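Local structure of ADP-ribosyltransferase (Staphylococcus aureus, 1OJQ) at residues Ser75-Ser80 against Lys160-Ala165; Asp79-Tyr84 against Thr139-Gly144; Lys155-Lys160 against Thr206-Lys211; Ala165-Lys170 against Gln178-Leu183. The protein binds NAD and probably transfers its ADP-ribose moiety onto Rho-family target proteins, as a C3-like bacterial exoenzyme. All coordinates share one frame; numbering follows the deposited sequence.

Interaction 1: Ser75-Ser80 against Lys160-Ala165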
loop_
_atom_site.group_PDB
_atom_site.type_symbol
_atom_site.label_atom_id
_atom_site.label_comp_id
_atom_site.label_asym_id
_atom_site.label_seq_id
_atom_site.Cartn_x
_atom_site.Cartn_y
_atom_site.Cartn_z
ATOM N N SER A 75 -16.156 -4.028 2.185
ATOM C CA SER A 75 -15.540 -5.226 2.755
ATOM C C SER A 75 -14.524 -4.832 3.826
ATOM O O SER A 75 -13.849 -3.803 3.752
ATOM C CB SER A 75 -14.863 -6.129 1.723
ATOM O OG SER A 75 -14.012 -5.407 0.847
ATOM N N VAL A 76 -14.445 -5.712 4.815
ATOM C CA VAL A 76 -13.417 -5.580 5.844
ATOM C C VAL A 76 -12.580 -6.841 5.865
ATOM O O VAL A 76 -12.969 -7.923 5.420
ATOM C CB VAL A 76 -13.996 -5.313 7.245
ATOM C CG1 VAL A 76 -14.759 -3.994 7.237
ATOM C CG2 VAL A 76 -14.874 -6.466 7.718
ATOM N N THR A 77 -11.362 -6.727 6.393
ATOM C CA THR A 77 -10.539 -7.930 6.454
ATOM C C THR A 77 -11.103 -8.967 7.423
ATOM O O THR A 77 -11.403 -8.633 8.568
ATOM C CB THR A 77 -9.098 -7.578 6.897
ATOM O OG1 THR A 77 -9.181 -6.867 8.141
ATOM C CG2 THR A 77 -8.426 -6.653 5.886
ATOM N N PRO A 78 -11.261 -10.205 6.985
ATOM C CA PRO A 78 -11.776 -11.242 7.895
ATOM C C PRO A 78 -10.720 -11.769 8.851
ATOM O O PRO A 78 -11.040 -12.497 9.795
ATOM C CB PRO A 78 -12.189 -12.343 6.905
ATOM C CG PRO A 78 -11.151 -12.231 5.822
ATOM C CD PRO A 78 -11.001 -10.740 5.634
ATOM N N ASP A 79 -9.453 -11.438 8.639
ATOM C CA ASP A 79 -8.347 -11.760 9.540
ATOM C C ASP A 79 -7.378 -10.571 9.593
ATOM O O ASP A 79 -7.334 -9.808 8.634
ATOM C CB ASP A 79 -7.527 -12.968 9.106
ATOM C CG ASP A 79 -8.348 -14.222 8.860
ATOM O OD1 ASP A 79 -8.704 -14.535 7.707
ATOM O OD2 ASP A 79 -8.650 -14.900 9.865
ATOM N N SER A 80 -6.606 -10.477 10.668
ATOM C CA SER A 80 -5.434 -9.596 10.621
ATOM C C SER A 80 -4.553 -10.112 9.490
ATOM O O SER A 80 -4.440 -11.336 9.321
ATOM C CB SER A 80 -4.742 -9.617 11.974
ATOM O OG SER A 80 -3.425 -9.109 11.917
ATOM N N LYS A 160 -7.538 -6.960 11.992
ATOM C CA LYS A 160 -8.774 -7.628 11.588
ATOM C C LYS A 160 -9.922 -6.639 11.638
ATOM O O LYS A 160 -10.068 -5.804 12.540
ATOM C CB LYS A 160 -8.985 -8.822 12.514
ATOM C CG LYS A 160 -10.270 -9.573 12.257
ATOM C CD LYS A 160 -10.482 -10.723 13.242
ATOM C CE LYS A 160 -11.798 -11.417 12.840
ATOM N NZ LYS A 160 -11.847 -12.758 13.491
ATOM N N GLY A 161 -10.777 -6.725 10.631
ATOM C CA GLY A 161 -11.968 -5.895 10.604
ATOM C C GLY A 161 -11.766 -4.494 10.069
ATOM O O GLY A 161 -12.689 -3.673 10.136
ATOM N N THR A 162 -10.587 -4.182 9.531
ATOM C CA THR A 162 -10.385 -2.858 8.916
ATOM C C THR A 162 -10.901 -2.847 7.476
ATOM O O THR A 162 -10.965 -3.884 6.794
ATOM C CB THR A 162 -8.888 -2.485 9.019
ATOM O OG1 THR A 162 -8.724 -1.074 8.896
ATOM C CG2 THR A 162 -8.075 -3.111 7.887
ATOM N N LYS A 163 -11.287 -1.662 6.988
ATOM C CA LYS A 163 -11.800 -1.565 5.617
ATOM C C LYS A 163 -10.708 -1.924 4.622
ATOM O O LYS A 163 -9.590 -1.408 4.722
ATOM C CB LYS A 163 -12.309 -0.156 5.335
ATOM C CG LYS A 163 -13.584 0.203 6.090
ATOM C CD LYS A 163 -14.019 1.622 5.757
ATOM C CE LYS A 163 -15.258 2.026 6.533
ATOM N NZ LYS A 163 -15.093 1.837 8.009
ATOM N N ALA A 164 -11.015 -2.783 3.665
ATOM C CA ALA A 164 -10.030 -3.144 2.635
ATOM C C ALA A 164 -10.730 -3.818 1.456
ATOM O O ALA A 164 -11.634 -4.626 1.685
ATOM C CB ALA A 164 -8.982 -4.073 3.220
ATOM N N ALA A 165 -10.347 -3.504 0.236
ATOM C CA ALA A 165 -10.955 -4.148 -0.929
ATOM C C ALA A 165 -9.939 -5.075 -1.599
ATOM O O ALA A 165 -8.844 -4.637 -1.942
ATOM C CB ALA A 165 -11.413 -3.166 -2.001
HETATM O O HOH W 1 -8.959 -14.245 12.350
#
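Two connecting loops of the ADP-ribosyltransferase domain are laced together here, the one leading from helix 59-73 into strand 81-87 and the one between strands 152-158 and 165-166. Ser-75 grips Ala-164 twice. Its carbonyl O accepts the nearly straight bond from Ala-164 N at 3.0 Å (172° at the hydrogen), with the donor lying above the carbonyl plane. Its hydroxyl, placed between the backbone N and the carbonyl carbon (chi1 48°), turns back and donates from OG to an in-plane lone pair of Ala-164 O at 2.6 Å. Next along the loop, Thr-77 N reaches Thr-162 O at 2.9 Å, and Thr-77 O takes Gly-161 N on a lone pair at 2.9 Å. Between these bonds Val-76 and Lys-163 form a single beta bridge, a brief pairing of backbones that run in roughly opposite, clearly splayed directions without becoming a sheet. Gly-161 sits at a positive phi of 83°, where a beta carbon would press on the preceding carbonyl. The methyl CG2 of Thr-77 meets Ala-164 CB at 3.8 Å on the buried side, while its OG1 bonds to Pro-159 O. Toward solvent, the fully extended chain of Lys-160 passes alongside the carbonyl of Pro-78, with CE 3.3 Å from Pro-78 O. A water donates to Asp-79 OD2 and is weakly held by Lys-160 NZ, indirectly joining two opposite charges. Trp-15 of helix 9-23 occupies the other carboxylate oxygen of Asp-79, and Pro-78 rests on the same helix.

Interaction 2: Asp79-Tyr84 against Thr139-Gly144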
loop_
_atom_site.group_PDB
_atom_site.type_symbol
_atom_site.label_atom_id
_atom_site.label_comp_id
_atom_site.label_asym_id
_atom_site.label_seq_id
_atom_site.Cartn_x
_atom_site.Cartn_y
_atom_site.Cartn_z
ATOM N N ASP A 79 -9.453 -11.438 8.639
ATOM C CA ASP A 79 -8.347 -11.760 9.540
ATOM C C ASP A 79 -7.378 -10.571 9.593
ATOM O O ASP A 79 -7.334 -9.808 8.634
ATOM C CB ASP A 79 -7.527 -12.968 9.106
ATOM C CG ASP A 79 -8.348 -14.222 8.860
ATOM O OD1 ASP A 79 -8.704 -14.535 7.707
ATOM O OD2 ASP A 79 -8.650 -14.900 9.865
ATOM N N SER A 80 -6.606 -10.477 10.668
ATOM C CA SER A 80 -5.434 -9.596 10.621
ATOM C C SER A 80 -4.553 -10.112 9.490
ATOM O O SER A 80 -4.440 -11.336 9.321
ATOM C CB SER A 80 -4.742 -9.617 11.974
ATOM O OG SER A 80 -3.425 -9.109 11.917
ATOM N N VAL A 81 -3.940 -9.251 8.680
ATOM C CA VAL A 81 -3.162 -9.781 7.551
ATOM C C VAL A 81 -2.037 -8.827 7.168
ATOM O O VAL A 81 -2.231 -7.620 7.360
ATOM C CB VAL A 81 -4.078 -9.998 6.317
ATOM C CG1 VAL A 81 -4.799 -8.707 5.935
ATOM C CG2 VAL A 81 -3.313 -10.535 5.115
ATOM N N TYR A 82 -0.912 -9.333 6.652
ATOM C CA TYR A 82 0.082 -8.422 6.084
ATOM C C TYR A 82 -0.170 -8.168 4.598
ATOM O O TYR A 82 -0.455 -9.094 3.845
ATOM C CB TYR A 82 1.513 -8.968 6.188
ATOM C CG TYR A 82 2.122 -8.743 7.561
ATOM C CD1 TYR A 82 2.181 -9.772 8.484
ATOM C CD2 TYR A 82 2.621 -7.486 7.896
ATOM C CE1 TYR A 82 2.737 -9.547 9.733
ATOM C CE2 TYR A 82 3.179 -7.250 9.141
ATOM C CZ TYR A 82 3.225 -8.297 10.039
ATOM O OH TYR A 82 3.778 -8.071 11.279
ATOM N N VAL A 83 -0.033 -6.916 4.186
ATOM C CA VAL A 83 -0.002 -6.613 2.749
ATOM C C VAL A 83 1.305 -5.861 2.486
ATOM O O VAL A 83 1.910 -5.353 3.444
ATOM C CB VAL A 83 -1.201 -5.787 2.279
ATOM C CG1 VAL A 83 -2.456 -6.648 2.433
ATOM C CG2 VAL A 83 -1.377 -4.480 3.029
ATOM N N TYR A 84 1.691 -5.784 1.218
ATOM C CA TYR A 84 2.981 -5.242 0.843
ATOM C C TYR A 84 2.879 -4.162 -0.218
ATOM O O TYR A 84 1.970 -4.151 -1.047
ATOM C CB TYR A 84 3.840 -6.391 0.295
ATOM C CG TYR A 84 4.089 -7.438 1.363
ATOM C CD1 TYR A 84 3.212 -8.487 1.607
ATOM C CD2 TYR A 84 5.242 -7.355 2.133
ATOM C CE1 TYR A 84 3.487 -9.424 2.598
ATOM C CE2 TYR A 84 5.522 -8.276 3.118
ATOM C CZ TYR A 84 4.638 -9.314 3.339
ATOM O OH TYR A 84 4.939 -10.207 4.340
ATOM N N THR A 139 -1.762 -1.889 -2.352
ATOM C CA THR A 139 -0.894 -2.844 -1.683
ATOM C C THR A 139 -1.142 -4.211 -2.297
ATOM O O THR A 139 -2.042 -4.306 -3.140
ATOM C CB THR A 139 -1.166 -2.935 -0.165
ATOM O OG1 THR A 139 -2.435 -3.589 0.058
ATOM C CG2 THR A 139 -1.272 -1.547 0.457
ATOM N N GLN A 140 -0.384 -5.225 -1.900
ATOM C CA GLN A 140 -0.628 -6.567 -2.419
ATOM C C GLN A 140 -0.451 -7.620 -1.329
ATOM O O GLN A 140 0.344 -7.495 -0.388
ATOM C CB GLN A 140 0.241 -6.877 -3.637
ATOM C CG GLN A 140 1.732 -6.775 -3.535
ATOM C CD GLN A 140 2.481 -6.875 -4.853
ATOM O OE1 GLN A 140 1.981 -7.335 -5.886
ATOM N NE2 GLN A 140 3.741 -6.450 -4.839
ATOM N N LEU A 141 -1.217 -8.705 -1.487
ATOM C CA LEU A 141 -1.105 -9.802 -0.517
ATOM C C LEU A 141 0.169 -10.613 -0.671
ATOM O O LEU A 141 0.694 -11.160 0.301
ATOM C CB LEU A 141 -2.266 -10.800 -0.652
ATOM C CG LEU A 141 -3.598 -10.457 -0.002
ATOM C CD1 LEU A 141 -4.627 -11.529 -0.383
ATOM C CD2 LEU A 141 -3.484 -10.305 1.512
ATOM N N VAL A 142 0.665 -10.736 -1.895
ATOM C CA VAL A 142 1.907 -11.467 -2.184
ATOM C C VAL A 142 2.950 -10.482 -2.699
ATOM O O VAL A 142 2.785 -9.857 -3.751
ATOM C CB VAL A 142 1.697 -12.592 -3.202
ATOM C CG1 VAL A 142 2.987 -13.356 -3.477
ATOM C CG2 VAL A 142 0.617 -13.550 -2.696
ATOM N N SER A 143 4.024 -10.324 -1.924
ATOM C CA SER A 143 4.986 -9.281 -2.259
ATOM C C SER A 143 5.586 -9.546 -3.635
ATOM O O SER A 143 6.075 -10.660 -3.853
ATOM C CB SER A 143 6.100 -9.223 -1.208
ATOM O OG SER A 143 7.032 -8.213 -1.581
ATOM N N GLY A 144 5.561 -8.586 -4.541
ATOM C CA GLY A 144 6.145 -8.684 -5.866
ATOM C C GLY A 144 5.360 -9.463 -6.893
ATOM O O GLY A 144 5.808 -9.775 -8.006
HETATM O O HOH W 2 0.225 -11.475 2.869
#
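A single antiparallel hydrogen-bonded pair, Tyr-84 with Gln-140, joins the edge of the five-stranded sheet to the edge of the three-stranded one, the two sheets at the core of the ADP-ribosyltransferase fold. Both bonds are short: Tyr-84 N lies 2.7 Å from Gln-140 O, and Gln-140 N lies 2.7 Å from Tyr-84 O, each donor in the plane of the carbonyl it meets. Packing is tight on both sides of this pair. On one, the branch CG2 of Val-83, between the backbone N and the carbonyl carbon (chi1 -66° puts CG1 beside N), presses on Thr-139 OG1 at 3.3 Å. Thr-139 OG1 is itself bonded to Val-181 O, so the methyl packs on a hydroxyl already engaged. Leu-141 heads away at its start, but its methyl CD2 returns to touch Val-81 CG2 at 3.6 Å, the two side chains crossing at about a right angle, and also reaches Val-83 CG1. On the other, Ser-143 CB stands over one face of the buried Tyr-84 ring, 4.1 Å from the centroid and shifted toward the rim, a CH-pi contact. The looser part lies beyond the single pair, where the backbones are linked through a water at the ring edge, which donates to Tyr-82 O at 2.7 Å and to Leu-141 O at 2.6 Å. Gln-140 belongs to the NAD site. Helix 9-23 covers Val-81 and Leu-141 through Trp-15, strand 152-158 flanks strand 81-87, and strand 180-183 lies beside strand 137-140.

Interaction 3: Lys155-Lys160 against Thr206-Lys211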
loop_
_atom_site.group_PDB
_atom_site.type_symbol
_atom_site.label_atom_id
_atom_site.label_comp_id
_atom_site.label_asym_id
_atom_site.label_seq_id
_atom_site.Cartn_x
_atom_site.Cartn_y
_atom_site.Cartn_z
ATOM N N LYS A 155 5.900 -3.319 4.469
ATOM C CA LYS A 155 5.194 -4.499 4.981
ATOM C C LYS A 155 4.224 -4.053 6.051
ATOM O O LYS A 155 4.591 -3.624 7.151
ATOM C CB LYS A 155 6.256 -5.493 5.448
ATOM C CG LYS A 155 5.753 -6.674 6.252
ATOM C CD LYS A 155 6.883 -7.636 6.613
ATOM C CE LYS A 155 6.375 -8.777 7.486
ATOM N NZ LYS A 155 7.502 -9.640 7.965
ATOM N N LEU A 156 2.934 -4.103 5.726
ATOM C CA LEU A 156 1.915 -3.474 6.554
ATOM C C LEU A 156 0.981 -4.464 7.232
ATOM O O LEU A 156 0.290 -5.210 6.533
ATOM C CB LEU A 156 1.059 -2.533 5.697
ATOM C CG LEU A 156 1.799 -1.377 5.030
ATOM C CD1 LEU A 156 0.798 -0.560 4.192
ATOM C CD2 LEU A 156 2.504 -0.511 6.052
ATOM N N GLU A 157 0.959 -4.480 8.556
ATOM C CA GLU A 157 0.005 -5.336 9.266
ATOM C C GLU A 157 -1.363 -4.657 9.321
ATOM O O GLU A 157 -1.495 -3.593 9.922
ATOM C CB GLU A 157 0.490 -5.616 10.690
ATOM C CG GLU A 157 -0.284 -6.730 11.386
ATOM C CD GLU A 157 -0.019 -6.711 12.886
ATOM O OE1 GLU A 157 -0.875 -7.138 13.680
ATOM O OE2 GLU A 157 1.063 -6.252 13.290
ATOM N N LEU A 158 -2.394 -5.238 8.720
ATOM C CA LEU A 158 -3.729 -4.675 8.757
ATOM C C LEU A 158 -4.524 -5.316 9.895
ATOM O O LEU A 158 -4.569 -6.549 9.928
ATOM C CB LEU A 158 -4.504 -4.966 7.474
ATOM C CG LEU A 158 -3.859 -4.528 6.167
ATOM C CD1 LEU A 158 -4.800 -4.807 5.009
ATOM C CD2 LEU A 158 -3.476 -3.052 6.248
ATOM N N PRO A 159 -5.117 -4.542 10.761
ATOM C CA PRO A 159 -5.944 -5.140 11.825
ATOM C C PRO A 159 -7.131 -5.916 11.276
ATOM O O PRO A 159 -7.696 -5.598 10.227
ATOM C CB PRO A 159 -6.474 -3.917 12.576
ATOM C CG PRO A 159 -5.527 -2.802 12.265
ATOM C CD PRO A 159 -5.050 -3.067 10.865
ATOM N N LYS A 160 -7.538 -6.960 11.992
ATOM C CA LYS A 160 -8.774 -7.628 11.588
ATOM C C LYS A 160 -9.922 -6.639 11.638
ATOM O O LYS A 160 -10.068 -5.804 12.540
ATOM C CB LYS A 160 -8.985 -8.822 12.514
ATOM C CG LYS A 160 -10.270 -9.573 12.257
ATOM C CD LYS A 160 -10.482 -10.723 13.242
ATOM C CE LYS A 160 -11.798 -11.417 12.840
ATOM N NZ LYS A 160 -11.847 -12.758 13.491
ATOM N N THR A 206 8.664 -2.349 8.238
ATOM C CA THR A 206 7.519 -3.065 8.800
ATOM C C THR A 206 6.680 -2.089 9.604
ATOM O O THR A 206 7.245 -1.325 10.389
ATOM C CB THR A 206 7.944 -4.227 9.700
ATOM O OG1 THR A 206 8.738 -5.152 8.932
ATOM C CG2 THR A 206 6.708 -4.950 10.229
ATOM N N ALA A 207 5.370 -2.055 9.408
ATOM C CA ALA A 207 4.528 -1.076 10.090
ATOM C C ALA A 207 3.140 -1.633 10.400
ATOM O O ALA A 207 2.679 -2.615 9.806
ATOM C CB ALA A 207 4.404 0.180 9.223
ATOM N N VAL A 208 2.452 -0.975 11.320
ATOM C CA VAL A 208 1.091 -1.346 11.686
ATOM C C VAL A 208 0.080 -0.272 11.291
ATOM O O VAL A 208 0.221 0.876 11.706
ATOM C CB VAL A 208 1.018 -1.576 13.206
ATOM C CG1 VAL A 208 -0.373 -2.039 13.613
ATOM C CG2 VAL A 208 2.084 -2.596 13.572
ATOM N N VAL A 209 -0.917 -0.671 10.504
ATOM C CA VAL A 209 -1.968 0.256 10.077
ATOM C C VAL A 209 -3.013 0.461 11.161
ATOM O O VAL A 209 -3.419 -0.466 11.864
ATOM C CB VAL A 209 -2.660 -0.290 8.806
ATOM C CG1 VAL A 209 -3.979 0.402 8.504
ATOM C CG2 VAL A 209 -1.745 -0.165 7.583
ATOM N N PHE A 210 -3.485 1.686 11.326
ATOM C CA PHE A 210 -4.564 2.010 12.245
ATOM C C PHE A 210 -5.884 1.542 11.621
ATOM O O PHE A 210 -6.117 1.810 10.439
ATOM C CB PHE A 210 -4.642 3.504 12.524
ATOM C CG PHE A 210 -3.612 4.084 13.478
ATOM C CD1 PHE A 210 -2.638 3.292 14.063
ATOM C CD2 PHE A 210 -3.636 5.442 13.783
ATOM C CE1 PHE A 210 -1.706 3.837 14.935
ATOM C CE2 PHE A 210 -2.699 5.991 14.648
ATOM C CZ PHE A 210 -1.721 5.193 15.210
ATOM N N LYS A 211 -6.716 0.845 12.368
ATOM C CA LYS A 211 -8.000 0.412 11.824
ATOM C C LYS A 211 -8.846 1.599 11.381
ATOM O O LYS A 211 -8.938 2.640 12.047
ATOM C CB LYS A 211 -8.748 -0.383 12.890
ATOM C CG LYS A 211 -10.055 -1.030 12.431
ATOM C CD LYS A 211 -10.383 -2.055 13.510
ATOM C CE LYS A 211 -11.216 -3.225 13.059
ATOM N NZ LYS A 211 -12.016 -3.726 14.221
HETATM O O HOH W 3 8.702 -7.875 9.776
#
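Lys-155 holds CG anti to its backbone N (chi1 169°) and stays extended to its tip, while Thr-206 turns OG1 beside its own N (chi1 -59°), so the two side chains run alongside each other. A water shared by Lys-155 NZ, at 2.8 Å, and Thr-206 OG1 closes their ends. Val-209, with CG1 anti to N (chi1 165°), brings CG2 beside N and within 3.6 Å of Leu-158 CD2. Strands 155-158 and 206-209 are parallel neighbours inside the five-stranded sheet, whose middle strand is 203-209. Their ladder is regular: Ala-207 N meets Lys-155 O at 2.9 Å, Glu-157 N meets Ala-207 O at 2.8 Å, and Val-209 N meets Glu-157 O at 3.0 Å, the first two nearly along the C=O axis. Beyond the strands, the ring of Pro-159 puts CG 3.2 Å from Val-209 O. Leu-156 CD2 packs on Ala-207 CB at 3.8 Å. Lys-155 also makes a cation-pi contact with Tyr-82 on strand 81-87. The faces thus differ: Leu-156 and Ala-207 belong to a buried apolar layer, whereas that of Lys-155, Thr-206, Glu-157 and Val-208 is partly open to solvent, holds a bridging water and carries a lysine and a glutamate.

Interaction 4: Ala165-Lys170 against Gln178-Leu183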
loop_
_atom_site.group_PDB
_atom_site.type_symbol
_atom_site.label_atom_id
_atom_site.label_comp_id
_atom_site.label_asym_id
_atom_site.label_seq_id
_atom_site.Cartn_x
_atom_site.Cartn_y
_atom_site.Cartn_z
ATOM N N ALA A 165 -10.347 -3.504 0.236
ATOM C CA ALA A 165 -10.955 -4.148 -0.929
ATOM C C ALA A 165 -9.939 -5.075 -1.599
ATOM O O ALA A 165 -8.844 -4.637 -1.942
ATOM C CB ALA A 165 -11.413 -3.166 -2.001
ATOM N N TYR A 166 -10.317 -6.338 -1.784
ATOM C CA TYR A 166 -9.441 -7.180 -2.599
ATOM C C TYR A 166 -9.899 -7.057 -4.046
ATOM O O TYR A 166 -11.081 -7.321 -4.273
ATOM C CB TYR A 166 -9.489 -8.640 -2.187
ATOM C CG TYR A 166 -8.707 -9.607 -3.055
ATOM C CD1 TYR A 166 -7.323 -9.734 -2.920
ATOM C CD2 TYR A 166 -9.339 -10.404 -4.005
ATOM C CE1 TYR A 166 -6.628 -10.631 -3.721
ATOM C CE2 TYR A 166 -8.646 -11.308 -4.794
ATOM C CZ TYR A 166 -7.272 -11.419 -4.651
ATOM O OH TYR A 166 -6.556 -12.301 -5.428
ATOM N N ILE A 167 -8.973 -6.681 -4.929
ATOM C CA ILE A 167 -9.447 -6.359 -6.261
ATOM C C ILE A 167 -8.811 -7.192 -7.356
ATOM O O ILE A 167 -8.916 -6.794 -8.524
ATOM C CB ILE A 167 -9.225 -4.849 -6.521
ATOM C CG1 ILE A 167 -7.755 -4.451 -6.633
ATOM C CG2 ILE A 167 -9.938 -4.021 -5.449
ATOM C CD1 ILE A 167 -7.581 -2.988 -7.028
ATOM N N ASP A 168 -8.180 -8.322 -7.057
ATOM C CA ASP A 168 -7.541 -9.076 -8.127
ATOM C C ASP A 168 -8.531 -10.040 -8.786
ATOM O O ASP A 168 -8.464 -11.248 -8.579
ATOM C CB ASP A 168 -6.314 -9.829 -7.602
ATOM C CG ASP A 168 -5.369 -10.208 -8.718
ATOM O OD1 ASP A 168 -5.627 -9.839 -9.886
ATOM O OD2 ASP A 168 -4.337 -10.869 -8.454
ATOM N N SER A 169 -9.406 -9.456 -9.588
ATOM C CA SER A 169 -10.356 -10.147 -10.461
ATOM C C SER A 169 -10.359 -9.408 -11.786
ATOM O O SER A 169 -10.054 -8.204 -11.828
ATOM C CB SER A 169 -11.728 -10.191 -9.797
ATOM O OG SER A 169 -12.637 -11.003 -10.517
ATOM N N LYS A 170 -10.674 -10.082 -12.895
ATOM C CA LYS A 170 -10.340 -9.480 -14.178
ATOM C C LYS A 170 -11.248 -8.325 -14.540
ATOM O O LYS A 170 -10.826 -7.517 -15.368
ATOM C CB LYS A 170 -10.377 -10.528 -15.296
ATOM C CG LYS A 170 -9.427 -11.692 -15.081
ATOM C CD LYS A 170 -8.186 -11.610 -15.946
ATOM C CE LYS A 170 -7.031 -12.391 -15.331
ATOM N NZ LYS A 170 -6.121 -12.933 -16.377
ATOM N N GLN A 178 -1.578 -9.003 -9.611
ATOM C CA GLN A 178 -0.832 -8.330 -8.562
ATOM C C GLN A 178 -1.336 -8.656 -7.159
ATOM O O GLN A 178 -0.732 -8.160 -6.199
ATOM C CB GLN A 178 -0.885 -6.801 -8.760
ATOM C CG GLN A 178 -0.234 -6.323 -10.051
ATOM C CD GLN A 178 -0.342 -4.808 -10.148
ATOM O OE1 GLN A 178 -1.136 -4.223 -9.396
ATOM N NE2 GLN A 178 0.435 -4.206 -11.032
ATOM N N GLN A 179 -2.410 -9.445 -7.048
ATOM C CA GLN A 179 -2.970 -9.740 -5.727
ATOM C C GLN A 179 -3.279 -8.452 -4.974
ATOM O O GLN A 179 -3.028 -8.352 -3.776
ATOM C CB GLN A 179 -1.988 -10.627 -4.944
ATOM C CG GLN A 179 -1.874 -12.023 -5.555
ATOM C CD GLN A 179 -3.139 -12.852 -5.423
ATOM O OE1 GLN A 179 -3.257 -13.857 -6.150
ATOM N NE2 GLN A 179 -4.070 -12.535 -4.550
ATOM N N GLU A 180 -3.813 -7.456 -5.674
ATOM C CA GLU A 180 -3.954 -6.131 -5.090
ATOM C C GLU A 180 -5.048 -6.034 -4.041
ATOM O O GLU A 180 -6.166 -6.498 -4.178
ATOM C CB GLU A 180 -4.203 -5.071 -6.189
ATOM C CG GLU A 180 -4.236 -3.659 -5.559
ATOM C CD GLU A 180 -4.162 -2.537 -6.570
ATOM O OE1 GLU A 180 -3.946 -2.794 -7.777
ATOM O OE2 GLU A 180 -4.321 -1.360 -6.147
ATOM N N VAL A 181 -4.685 -5.366 -2.944
ATOM C CA VAL A 181 -5.636 -4.949 -1.912
ATOM C C VAL A 181 -5.660 -3.425 -1.904
ATOM O O VAL A 181 -4.573 -2.828 -1.804
ATOM C CB VAL A 181 -5.249 -5.498 -0.529
ATOM C CG1 VAL A 181 -6.057 -4.869 0.587
ATOM C CG2 VAL A 181 -5.414 -7.019 -0.572
ATOM N N LEU A 182 -6.815 -2.807 -2.035
ATOM C CA LEU A 182 -6.923 -1.345 -2.043
ATOM C C LEU A 182 -7.352 -0.856 -0.670
ATOM O O LEU A 182 -8.387 -1.317 -0.187
ATOM C CB LEU A 182 -7.909 -0.955 -3.146
ATOM C CG LEU A 182 -7.939 0.521 -3.537
ATOM C CD1 LEU A 182 -6.573 0.969 -4.042
ATOM C CD2 LEU A 182 -9.049 0.752 -4.553
ATOM N N LEU A 183 -6.612 0.034 -0.025
ATOM C CA LEU A 183 -6.965 0.573 1.289
ATOM C C LEU A 183 -7.569 1.966 1.200
ATOM O O LEU A 183 -7.285 2.716 0.258
ATOM C CB LEU A 183 -5.716 0.612 2.199
ATOM C CG LEU A 183 -4.918 -0.704 2.298
ATOM C CD1 LEU A 183 -3.668 -0.526 3.154
ATOM C CD2 LEU A 183 -5.830 -1.799 2.824
#
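The Tyr-166 ring has Asp-168 N above one face, 3.7 Å from its plane and toward the rim, and Val-181 CG2 and Gln-179 NE2 at its edge. Asp-168 N is buried with no hydrogen-bond partner in the model. The phenol OH lies 2.6 Å from Gln-179 NE2, the ring and amide planes inclined by 35°; Gln-179 OE1 is bonded to Thr-13. The carboxylate of Asp-168 is met from above its plane by Gln-179 N, 2.8 Å from OD2, while OD1 takes Gly-177 N. Asp-168, centre of an inverse gamma turn, thus holds the end of the loop joining the strands, in C3 exoenzymes the ADP-ribosylating turn-turn (ARTT) loop, with its Q-x-E sequence at Gln-178 to Glu-180. Glu-180, an NAD-binding residue, runs extended beside Ile-167, whose CD1 touches Glu-180 CD at 3.5 Å. Ile-167 N donates almost linearly (179°) to Glu-180 O at 2.9 Å. Ala-165 and Leu-182 form a hydrogen-bonded antiparallel pair, Ala-165 N to Leu-182 O at 3.0 Å and Leu-182 N to Ala-165 O at 2.7 Å. Strand 180-183 is the middle of three, flanked also by 137-140; helix 9-23 packs on Tyr-166 and Gln-179, and helix 27-38 on Ile-167 and Leu-182.

In the fold
Interactions 2 and 3 lie about 10 Å apart, centre to centre, and meet in the five-stranded sheet, where strand 81-87 pairs with 152-158; interaction 2 also reaches the three-stranded sheet of interaction 4, about 10 Å away. Interaction 1 shares residues with each of the others and ties the loop entering strand 81-87 to the loop passing from the five-stranded to the three-stranded sheet. Along the chain, interactions 1 and 2 share Asp-79 and Ser-80, while interaction 4 falls wholly between the two strands paired in interaction 3, about 17 Å from it between centres. Strands 137-140 and 180-183, from interactions 2 and 4, are neighbours and carry the NAD-binding residues Gln-140 and Glu-180.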